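Local coordinates for protein putative ribose operon repressor (Burkholderia thailandensis, PDB 3EGC) that probably acts as a LacI-type transcriptional repressor that binds operator DNA and responds to a sugar, at residues Phe61-Pro72 against Phe88-Leu97; Gly101-Asn109 against Ala262-Arg270. All coordinates share one frame; numbering follows the deposited sequence.

Contact 1 (Phe61-Pro72 against Phe88-Leu97); sequences FERRVDGLILAP and FPIVAVNREL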
loop_
_atom_site.group_PDB
_atom_site.type_symbol
_atom_site.label_atom_id
_atom_site.label_comp_id
_atom_site.label_asym_id
_atom_site.label_seq_id
_atom_site.Cartn_x
_atom_site.Cartn_y
_atom_site.Cartn_z
ATOM N N PHE A 61 -13.141 -19.186 11.546
ATOM C CA PHE A 61 -13.905 -19.782 12.621
ATOM C C PHE A 61 -13.572 -21.258 12.897
ATOM O O PHE A 61 -13.316 -21.658 14.058
ATOM C CB PHE A 61 -15.384 -19.579 12.404
ATOM C CG PHE A 61 -16.197 -20.020 13.559
ATOM C CD1 PHE A 61 -16.061 -19.375 14.786
ATOM C CD2 PHE A 61 -17.096 -21.101 13.422
ATOM C CE1 PHE A 61 -16.795 -19.772 15.876
ATOM C CE2 PHE A 61 -17.848 -21.516 14.527
ATOM C CZ PHE A 61 -17.692 -20.850 15.769
ATOM N N GLU A 62 -13.521 -22.086 11.860
ATOM C CA GLU A 62 -13.184 -23.473 12.091
ATOM C C GLU A 62 -11.784 -23.641 12.679
ATOM O O GLU A 62 -11.536 -24.550 13.463
ATOM C CB GLU A 62 -13.369 -24.342 10.838
ATOM C CG GLU A 62 -13.059 -23.688 9.560
ATOM C CD GLU A 62 -11.992 -24.446 8.764
ATOM O OE1 GLU A 62 -12.349 -25.402 8.004
ATOM O OE2 GLU A 62 -10.792 -24.070 8.883
ATOM N N ARG A 63 -10.860 -22.757 12.327
ATOM C CA ARG A 63 -9.540 -22.774 12.942
ATOM C C ARG A 63 -9.581 -22.281 14.388
ATOM O O ARG A 63 -8.581 -22.260 15.068
ATOM C CB ARG A 63 -8.546 -21.919 12.124
ATOM C CG ARG A 63 -8.186 -22.555 10.763
ATOM C CD ARG A 63 -6.907 -21.938 10.266
ATOM N NE ARG A 63 -6.239 -22.800 9.302
ATOM C CZ ARG A 63 -5.413 -23.791 9.643
ATOM N NH1 ARG A 63 -5.162 -24.014 10.923
ATOM N NH2 ARG A 63 -4.849 -24.535 8.701
ATOM N N ARG A 64 -10.761 -21.902 14.840
ATOM C CA ARG A 64 -10.960 -21.306 16.152
ATOM C C ARG A 64 -10.008 -20.169 16.499
ATOM O O ARG A 64 -9.259 -20.248 17.477
ATOM C CB ARG A 64 -11.008 -22.368 17.274
ATOM C CG ARG A 64 -12.245 -23.339 17.218
ATOM C CD ARG A 64 -13.546 -22.562 17.194
ATOM N NE ARG A 64 -14.723 -23.417 17.234
ATOM C CZ ARG A 64 -15.162 -24.137 16.201
ATOM N NH1 ARG A 64 -14.502 -24.100 15.063
ATOM N NH2 ARG A 64 -16.250 -24.901 16.306
ATOM N N VAL A 65 -10.041 -19.126 15.689
ATOM C CA VAL A 65 -9.465 -17.852 16.087
ATOM C C VAL A 65 -10.317 -17.287 17.225
ATOM O O VAL A 65 -11.513 -17.594 17.331
ATOM C CB VAL A 65 -9.454 -16.841 14.917
ATOM C CG1 VAL A 65 -8.538 -17.306 13.799
ATOM C CG2 VAL A 65 -10.875 -16.605 14.433
ATOM N N ASP A 66 -9.722 -16.447 18.054
ATOM C CA ASP A 66 -10.431 -15.930 19.219
ATOM C C ASP A 66 -11.487 -14.896 18.822
ATOM O O ASP A 66 -12.420 -14.616 19.554
ATOM C CB ASP A 66 -9.428 -15.345 20.193
ATOM C CG ASP A 66 -8.562 -16.418 20.864
ATOM O OD1 ASP A 66 -7.452 -16.131 21.319
ATOM O OD2 ASP A 66 -9.032 -17.530 20.996
ATOM N N GLY A 67 -11.325 -14.321 17.635
ATOM C CA GLY A 67 -12.180 -13.230 17.201
ATOM C C GLY A 67 -11.762 -12.783 15.818
ATOM O O GLY A 67 -10.812 -13.307 15.279
ATOM N N LEU A 68 -12.491 -11.836 15.257
ATOM C CA LEU A 68 -12.234 -11.296 13.899
ATOM C C LEU A 68 -12.251 -9.786 13.859
ATOM O O LEU A 68 -13.177 -9.135 14.360
ATOM C CB LEU A 68 -13.281 -11.765 12.855
ATOM C CG LEU A 68 -13.485 -13.229 12.483
ATOM C CD1 LEU A 68 -14.497 -13.423 11.321
ATOM C CD2 LEU A 68 -12.143 -13.892 12.130
ATOM N N ILE A 69 -11.261 -9.241 13.181
ATOM C CA ILE A 69 -11.338 -7.922 12.670
ATOM C C ILE A 69 -11.679 -7.980 11.188
ATOM O O ILE A 69 -11.000 -8.606 10.410
ATOM C CB ILE A 69 -10.026 -7.158 12.846
ATOM C CG1 ILE A 69 -9.668 -7.080 14.334
ATOM C CG2 ILE A 69 -10.151 -5.779 12.127
ATOM C CD1 ILE A 69 -8.434 -6.256 14.590
ATOM N N LEU A 70 -12.724 -7.255 10.794
ATOM C CA LEU A 70 -13.252 -7.416 9.459
ATOM C C LEU A 70 -13.384 -6.064 8.740
ATOM O O LEU A 70 -14.112 -5.189 9.175
ATOM C CB LEU A 70 -14.629 -8.148 9.547
ATOM C CG LEU A 70 -15.422 -8.175 8.243
ATOM C CD1 LEU A 70 -14.653 -8.889 7.114
ATOM C CD2 LEU A 70 -16.870 -8.798 8.364
ATOM N N ALA A 71 -12.657 -5.877 7.676
ATOM C CA ALA A 71 -12.953 -4.773 6.756
ATOM C C ALA A 71 -13.951 -5.282 5.696
ATOM O O ALA A 71 -13.572 -5.949 4.723
ATOM C CB ALA A 71 -11.680 -4.261 6.077
ATOM N N PRO A 72 -15.216 -4.972 5.886
ATOM C CA PRO A 72 -16.240 -5.582 5.104
ATOM C C PRO A 72 -16.228 -5.253 3.606
ATOM O O PRO A 72 -15.952 -4.119 3.184
ATOM C CB PRO A 72 -17.546 -5.078 5.762
ATOM C CG PRO A 72 -17.134 -4.509 7.090
ATOM C CD PRO A 72 -15.754 -4.055 6.893
ATOM N N PHE A 88 -18.950 -15.157 19.626
ATOM C CA PHE A 88 -17.789 -14.905 18.796
ATOM C C PHE A 88 -17.638 -13.396 18.501
ATOM O O PHE A 88 -18.458 -12.840 17.808
ATOM C CB PHE A 88 -17.859 -15.718 17.532
ATOM C CG PHE A 88 -16.581 -15.695 16.721
ATOM C CD1 PHE A 88 -16.528 -15.009 15.519
ATOM C CD2 PHE A 88 -15.451 -16.346 17.168
ATOM C CE1 PHE A 88 -15.412 -14.986 14.787
ATOM C CE2 PHE A 88 -14.279 -16.321 16.426
ATOM C CZ PHE A 88 -14.258 -15.631 15.232
ATOM N N PRO A 89 -16.599 -12.754 19.058
ATOM C CA PRO A 89 -16.349 -11.311 18.930
ATOM C C PRO A 89 -15.899 -10.897 17.539
ATOM O O PRO A 89 -14.994 -11.525 16.946
ATOM C CB PRO A 89 -15.224 -11.013 19.988
ATOM C CG PRO A 89 -14.610 -12.330 20.258
ATOM C CD PRO A 89 -15.537 -13.445 19.803
ATOM N N ILE A 90 -16.520 -9.832 17.049
ATOM C CA ILE A 90 -16.192 -9.273 15.751
ATOM C C ILE A 90 -16.087 -7.762 15.823
ATOM O O ILE A 90 -17.010 -7.114 16.243
ATOM C CB ILE A 90 -17.261 -9.625 14.683
ATOM C CG1 ILE A 90 -17.377 -11.173 14.520
ATOM C CG2 ILE A 90 -16.964 -8.882 13.330
ATOM C CD1 ILE A 90 -18.489 -11.581 13.662
ATOM N N VAL A 91 -14.976 -7.185 15.407
ATOM C CA VAL A 91 -15.032 -5.765 15.192
ATOM C C VAL A 91 -14.743 -5.402 13.771
ATOM O O VAL A 91 -13.834 -5.950 13.176
ATOM C CB VAL A 91 -14.253 -4.925 16.208
ATOM C CG1 VAL A 91 -13.808 -5.748 17.476
ATOM C CG2 VAL A 91 -13.200 -4.242 15.568
ATOM N N ALA A 92 -15.613 -4.552 13.215
ATOM C CA ALA A 92 -15.494 -4.041 11.858
ATOM C C ALA A 92 -14.609 -2.806 11.834
ATOM O O ALA A 92 -14.626 -1.995 12.784
ATOM C CB ALA A 92 -16.911 -3.701 11.266
ATOM N N VAL A 93 -13.896 -2.618 10.729
ATOM C CA VAL A 93 -13.186 -1.317 10.540
ATOM C C VAL A 93 -13.676 -0.738 9.240
ATOM O O VAL A 93 -14.083 -1.526 8.316
ATOM C CB VAL A 93 -11.629 -1.480 10.446
ATOM C CG1 VAL A 93 -11.091 -1.918 11.759
ATOM C CG2 VAL A 93 -11.264 -2.498 9.312
ATOM N N ASN A 94 -13.607 0.601 9.175
ATOM C CA ASN A 94 -13.801 1.380 7.968
ATOM C C ASN A 94 -15.294 1.505 7.627
ATOM O O ASN A 94 -15.821 2.638 7.446
ATOM C CB ASN A 94 -12.939 0.836 6.822
ATOM C CG ASN A 94 -13.259 1.468 5.456
ATOM O OD1 ASN A 94 -13.514 0.750 4.473
ATOM N ND2 ASN A 94 -13.267 2.771 5.388
ATOM N N ARG A 95 -15.963 0.350 7.562
ATOM C CA ARG A 95 -17.401 0.285 7.289
ATOM C C ARG A 95 -18.049 -0.510 8.420
ATOM O O ARG A 95 -17.517 -1.543 8.799
ATOM C CB ARG A 95 -17.718 -0.410 5.935
ATOM C CG ARG A 95 -17.495 0.463 4.719
ATOM C CD ARG A 95 -16.388 -0.011 3.841
ATOM N NE ARG A 95 -16.790 -1.114 2.970
ATOM C CZ ARG A 95 -16.249 -1.410 1.790
ATOM N NH1 ARG A 95 -15.277 -0.681 1.258
ATOM N NH2 ARG A 95 -16.702 -2.466 1.136
ATOM N N GLU A 96 -19.189 -0.046 8.921
ATOM C CA GLU A 96 -19.863 -0.716 10.023
ATOM C C GLU A 96 -20.622 -1.951 9.520
ATOM O O GLU A 96 -20.918 -2.085 8.320
ATOM C CB GLU A 96 -20.817 0.253 10.737
ATOM C CG GLU A 96 -21.968 0.582 9.861
ATOM C CD GLU A 96 -22.847 1.693 10.407
ATOM O OE1 GLU A 96 -23.889 1.941 10.082
ATOM O OE2 GLU A 96 -22.644 2.441 11.217
ATOM N N LEU A 97 -20.952 -2.852 10.439
ATOM C CA LEU A 97 -21.698 -4.053 10.105
ATOM C C LEU A 97 -23.191 -3.886 10.360
ATOM O O LEU A 97 -24.015 -4.330 9.545
ATOM C CB LEU A 97 -21.192 -5.222 10.922
ATOM C CG LEU A 97 -20.261 -6.249 10.291
ATOM C CD1 LEU A 97 -19.845 -5.813 8.900
ATOM C CD2 LEU A 97 -19.060 -6.544 11.218
#
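Phe61-Pro72 and Phe88-Leu97 supply the two strands of a beta-alpha-beta unit, strand 67-70, helix 78-82 and strand 90-93, in the first lobe of a periplasmic-binding-protein-like fold. The strands run parallel, their axes 12° apart. Pro89 O receives Leu68 N, whose own O receives Val91 N at 2.9 Å; Val91 O then accepts Leu70 N, and Val93 N donates to Leu70 O. Ile69 and Val91 look to the face covered by helix 241-257, while Leu68, Leu70, Ile90 and Ala92 occupy the other.

Before the strands pair fully, Phe88 packs between helix 50-62 and the start of strand 67-70. With CG anti to the backbone N (chi1 -170°), its ring swings toward Phe61, which turns its CD1-CE1 edge onto one face in a T-shaped stack, centroids 5.2 Å apart and planes at 79°. Round the rim of Phe88, CE1 meets Leu68 CG at 3.5 Å and CZ meets Val65 CG2 at 3.6 Å, while Val65 O sits in the ring plane next to CE2. Arg64 lays its guanidinium over a face of Phe61 and donates NH1 to Phe61 O, at the Schellman motif that ends the helix.

At the C-terminal end, Pro72 CG packs against Leu97 CD1 at 3.5 Å, and Ala71 CB touches Val93 CG2 at 3.7 Å. Pro72 O lies over the flat face of the Arg95 guanidinium and makes no hydrogen bond with it; Arg95 NH2 also has a weak, long ion pair with Glu48. Four backbone bonds thus set the register, flanked by apolar packing at the Phe88 and Pro72 ends.

Contact 2 (Gly101-Asn109 against Ala262-Arg270); sequences GCGAVLSEN and ATEMRLQTR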
loop_
_atom_site.group_PDB
_atom_site.type_symbol
_atom_site.label_atom_id
_atom_site.label_comp_id
_atom_site.label_asym_id
_atom_site.label_seq_id
_atom_site.Cartn_x
_atom_site.Cartn_y
_atom_site.Cartn_z
ATOM N N GLY A 101 -23.958 -6.510 18.797
ATOM C CA GLY A 101 -22.786 -7.096 19.404
ATOM C C GLY A 101 -21.480 -6.917 18.660
ATOM O O GLY A 101 -20.439 -7.195 19.215
ATOM N N CYS A 102 -21.532 -6.496 17.393
ATOM C CA CYS A 102 -20.286 -6.197 16.653
ATOM C C CYS A 102 -19.761 -4.791 16.872
ATOM O O CYS A 102 -20.437 -3.820 16.545
ATOM C CB CYS A 102 -20.497 -6.394 15.157
ATOM S SG CYS A 102 -21.049 -8.008 14.854
ATOM N N GLY A 103 -18.536 -4.672 17.366
ATOM C CA GLY A 103 -17.865 -3.375 17.420
ATOM C C GLY A 103 -17.530 -2.825 16.050
ATOM O O GLY A 103 -17.483 -3.559 15.047
ATOM N N ALA A 104 -17.288 -1.529 16.021
ATOM C CA ALA A 104 -16.853 -0.843 14.843
ATOM C C ALA A 104 -15.852 0.269 15.224
ATOM O O ALA A 104 -16.015 0.955 16.254
ATOM C CB ALA A 104 -18.047 -0.303 14.162
ATOM N N VAL A 105 -14.812 0.398 14.398
ATOM C CA VAL A 105 -13.872 1.481 14.419
ATOM C C VAL A 105 -13.899 2.170 13.045
ATOM O O VAL A 105 -13.383 1.640 12.064
ATOM C CB VAL A 105 -12.421 1.000 14.672
ATOM C CG1 VAL A 105 -11.453 2.242 14.772
ATOM C CG2 VAL A 105 -12.369 0.112 15.892
ATOM N N LEU A 106 -14.441 3.384 13.020
ATOM C CA LEU A 106 -14.693 4.139 11.839
ATOM C C LEU A 106 -13.996 5.534 11.886
ATOM O O LEU A 106 -13.585 5.984 12.919
ATOM C CB LEU A 106 -16.209 4.325 11.738
ATOM C CG LEU A 106 -17.054 3.061 11.982
ATOM C CD1 LEU A 106 -18.600 3.433 12.069
ATOM C CD2 LEU A 106 -16.801 1.993 10.900
ATOM N N SER A 107 -13.910 6.214 10.755
ATOM C CA SER A 107 -13.443 7.617 10.744
ATOM C C SER A 107 -14.595 8.589 10.897
ATOM O O SER A 107 -15.760 8.211 10.680
ATOM C CB SER A 107 -12.702 7.961 9.448
ATOM O OG SER A 107 -11.503 7.213 9.354
ATOM N N GLU A 108 -14.269 9.837 11.233
ATOM C CA GLU A 108 -15.282 10.912 11.189
ATOM C C GLU A 108 -15.542 11.452 9.761
ATOM O O GLU A 108 -15.191 12.605 9.403
ATOM C CB GLU A 108 -14.996 12.030 12.214
ATOM C CG GLU A 108 -13.697 12.817 11.945
ATOM C CD GLU A 108 -13.226 13.644 13.146
ATOM O OE1 GLU A 108 -13.913 13.643 14.202
ATOM O OE2 GLU A 108 -12.171 14.298 13.016
ATOM N N ASN A 109 -16.169 10.621 8.943
ATOM C CA ASN A 109 -16.333 10.954 7.511
ATOM C C ASN A 109 -17.126 12.223 7.173
ATOM O O ASN A 109 -16.635 13.068 6.416
ATOM C CB ASN A 109 -16.904 9.785 6.747
ATOM C CG ASN A 109 -16.047 8.509 6.881
ATOM O OD1 ASN A 109 -14.876 8.503 6.510
ATOM N ND2 ASN A 109 -16.664 7.425 7.334
ATOM N N ALA A 262 -17.982 -4.356 23.023
ATOM C CA ALA A 262 -18.063 -3.813 21.678
ATOM C C ALA A 262 -18.671 -2.434 21.711
ATOM O O ALA A 262 -19.634 -2.176 22.444
ATOM C CB ALA A 262 -18.938 -4.712 20.797
ATOM N N THR A 263 -18.134 -1.554 20.868
ATOM C CA THR A 263 -18.786 -0.259 20.635
ATOM C C THR A 263 -18.480 0.338 19.254
ATOM O O THR A 263 -17.734 -0.229 18.502
ATOM C CB THR A 263 -18.392 0.730 21.729
ATOM O OG1 THR A 263 -19.416 1.715 21.811
ATOM C CG2 THR A 263 -17.030 1.353 21.436
ATOM N N GLU A 264 -19.077 1.475 18.945
ATOM C CA GLU A 264 -18.749 2.232 17.761
ATOM C C GLU A 264 -17.790 3.340 18.114
ATOM O O GLU A 264 -18.080 4.215 18.888
ATOM C CB GLU A 264 -19.994 2.803 17.045
ATOM C CG GLU A 264 -19.630 3.800 15.909
ATOM C CD GLU A 264 -20.820 4.300 15.063
ATOM O OE1 GLU A 264 -21.831 3.544 14.942
ATOM O OE2 GLU A 264 -20.749 5.449 14.533
ATOM N N MET A 265 -16.603 3.285 17.539
ATOM C CA MET A 265 -15.626 4.331 17.755
ATOM C C MET A 265 -15.496 5.162 16.504
ATOM O O MET A 265 -15.288 4.647 15.417
ATOM C CB MET A 265 -14.257 3.769 18.088
ATOM C CG MET A 265 -13.895 3.723 19.582
ATOM S SD MET A 265 -12.346 2.838 19.954
ATOM C CE MET A 265 -11.289 4.303 20.095
ATOM N N ARG A 266 -15.611 6.470 16.666
ATOM C CA ARG A 266 -15.318 7.367 15.582
ATOM C C ARG A 266 -13.980 8.053 15.836
ATOM O O ARG A 266 -13.822 8.761 16.831
ATOM C CB ARG A 266 -16.422 8.408 15.469
ATOM C CG ARG A 266 -17.728 7.816 15.001
ATOM C CD ARG A 266 -17.758 7.704 13.486
ATOM N NE ARG A 266 -18.973 7.086 13.007
ATOM C CZ ARG A 266 -19.302 6.952 11.717
ATOM N NH1 ARG A 266 -18.475 7.423 10.742
ATOM N NH2 ARG A 266 -20.450 6.353 11.390
ATOM N N LEU A 267 -13.043 7.889 14.917
ATOM C CA LEU A 267 -11.700 8.460 15.090
ATOM C C LEU A 267 -11.442 9.793 14.322
ATOM O O LEU A 267 -11.847 9.977 13.194
ATOM C CB LEU A 267 -10.661 7.449 14.672
ATOM C CG LEU A 267 -9.982 6.621 15.755
ATOM C CD1 LEU A 267 -10.816 6.417 17.075
ATOM C CD2 LEU A 267 -9.329 5.308 15.232
ATOM N N GLN A 268 -10.753 10.711 14.968
ATOM C CA GLN A 268 -10.439 11.994 14.397
ATOM C C GLN A 268 -9.567 11.910 13.120
ATOM O O GLN A 268 -8.539 11.191 13.050
ATOM C CB GLN A 268 -9.754 12.851 15.484
ATOM C CG GLN A 268 -8.726 13.953 15.037
ATOM C CD GLN A 268 -7.917 14.522 16.260
ATOM O OE1 GLN A 268 -6.915 13.968 16.707
ATOM N NE2 GLN A 268 -8.390 15.602 16.806
ATOM N N THR A 269 -10.000 12.635 12.119
ATOM C CA THR A 269 -9.294 12.837 10.907
ATOM C C THR A 269 -8.727 14.274 10.944
ATOM O O THR A 269 -9.188 15.154 11.697
ATOM C CB THR A 269 -10.260 12.740 9.704
ATOM O OG1 THR A 269 -11.200 13.809 9.734
ATOM C CG2 THR A 269 -11.006 11.490 9.767
ATOM N N ARG A 270 -7.750 14.534 10.113
ATOM C CA ARG A 270 -7.232 15.846 10.092
ATOM C C ARG A 270 -7.069 16.352 8.660
ATOM O O ARG A 270 -6.685 15.628 7.754
ATOM C CB ARG A 270 -5.952 15.958 10.913
ATOM C CG ARG A 270 -4.721 16.036 10.126
ATOM C CD ARG A 270 -3.524 15.993 11.023
ATOM N NE ARG A 270 -2.415 16.686 10.427
ATOM C CZ ARG A 270 -1.427 16.095 9.770
ATOM N NH1 ARG A 270 -1.409 14.789 9.624
ATOM N NH2 ARG A 270 -0.461 16.828 9.262
#
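Gly103-Ser107 runs parallel to Glu264-Leu267, axes 4.5 Å apart at closest and 23° off parallel, with Ala104 N on Thr263 O, Met265 N on Ala104 O, Leu106 N on Met265 O and Leu267 N on Leu106 O. At the N-terminal end Ala262 CB rests 3.3 Å from Gly101 O. On the face carrying Val105 and Leu267, Val105 CG1 meets Leu267 CD2 at 3.8 Å.

On the other face, which carries Ala104, Glu264, Leu106 and Arg266, Leu106 CD1 lies over one face of the Arg266 guanidinium, 3.5 Å from NH2. Arg266, bent at chi2 (-83°), uses all three nitrogens: NH1 donates in plane to Ser107 O at 2.8 Å, NE forms a salt bridge with Glu264 OE2 at 2.9 Å, and NH2 makes another with Glu142 of helix 138-153. These bonds should restrain its plane and rotation.

Both strands head for the hinge between the two lobes of this periplasmic-binding-protein-like fold: past Ser107 the chain enters helix 109-122, and strand 264-272 carries on toward the second lobe, where Arg270 pairs with Glu238.

There Glu108, N-cap of that helix and centre of an inverse gamma turn, takes over the pairing. Its N reaches Leu267 O at 3.1 Å, and its CG, set between backbone N and carbonyl carbon (chi1 65°), starts an extended chain that carries OE2 to Thr269 N, 2.9 Å away and above the carboxylate plane. The Thr269 hydroxyl adds a weak bond to the same oxygen, while OE1 is held by Arg111.

Following the chain from the N terminus, contact 1 closes first, a short loop of 15 residues through helix 78-82 that returns the chain beside strand 67-70. A brief connection then leads to contact 2, whose loop spans 152 residues and takes in the second lobe before the last strand comes home. The two are in series, neither enclosing the other. They meet in one sheet, since strand 90-93 and strand 103-107 are neighbours: Ala92 N lies 2.8 Å from Gly103 O, a probable hydrogen bond. Contact 1 joins two neighbouring strands within the first lobe, and contact 2 adds the chain's final strand to it, next to the hinge.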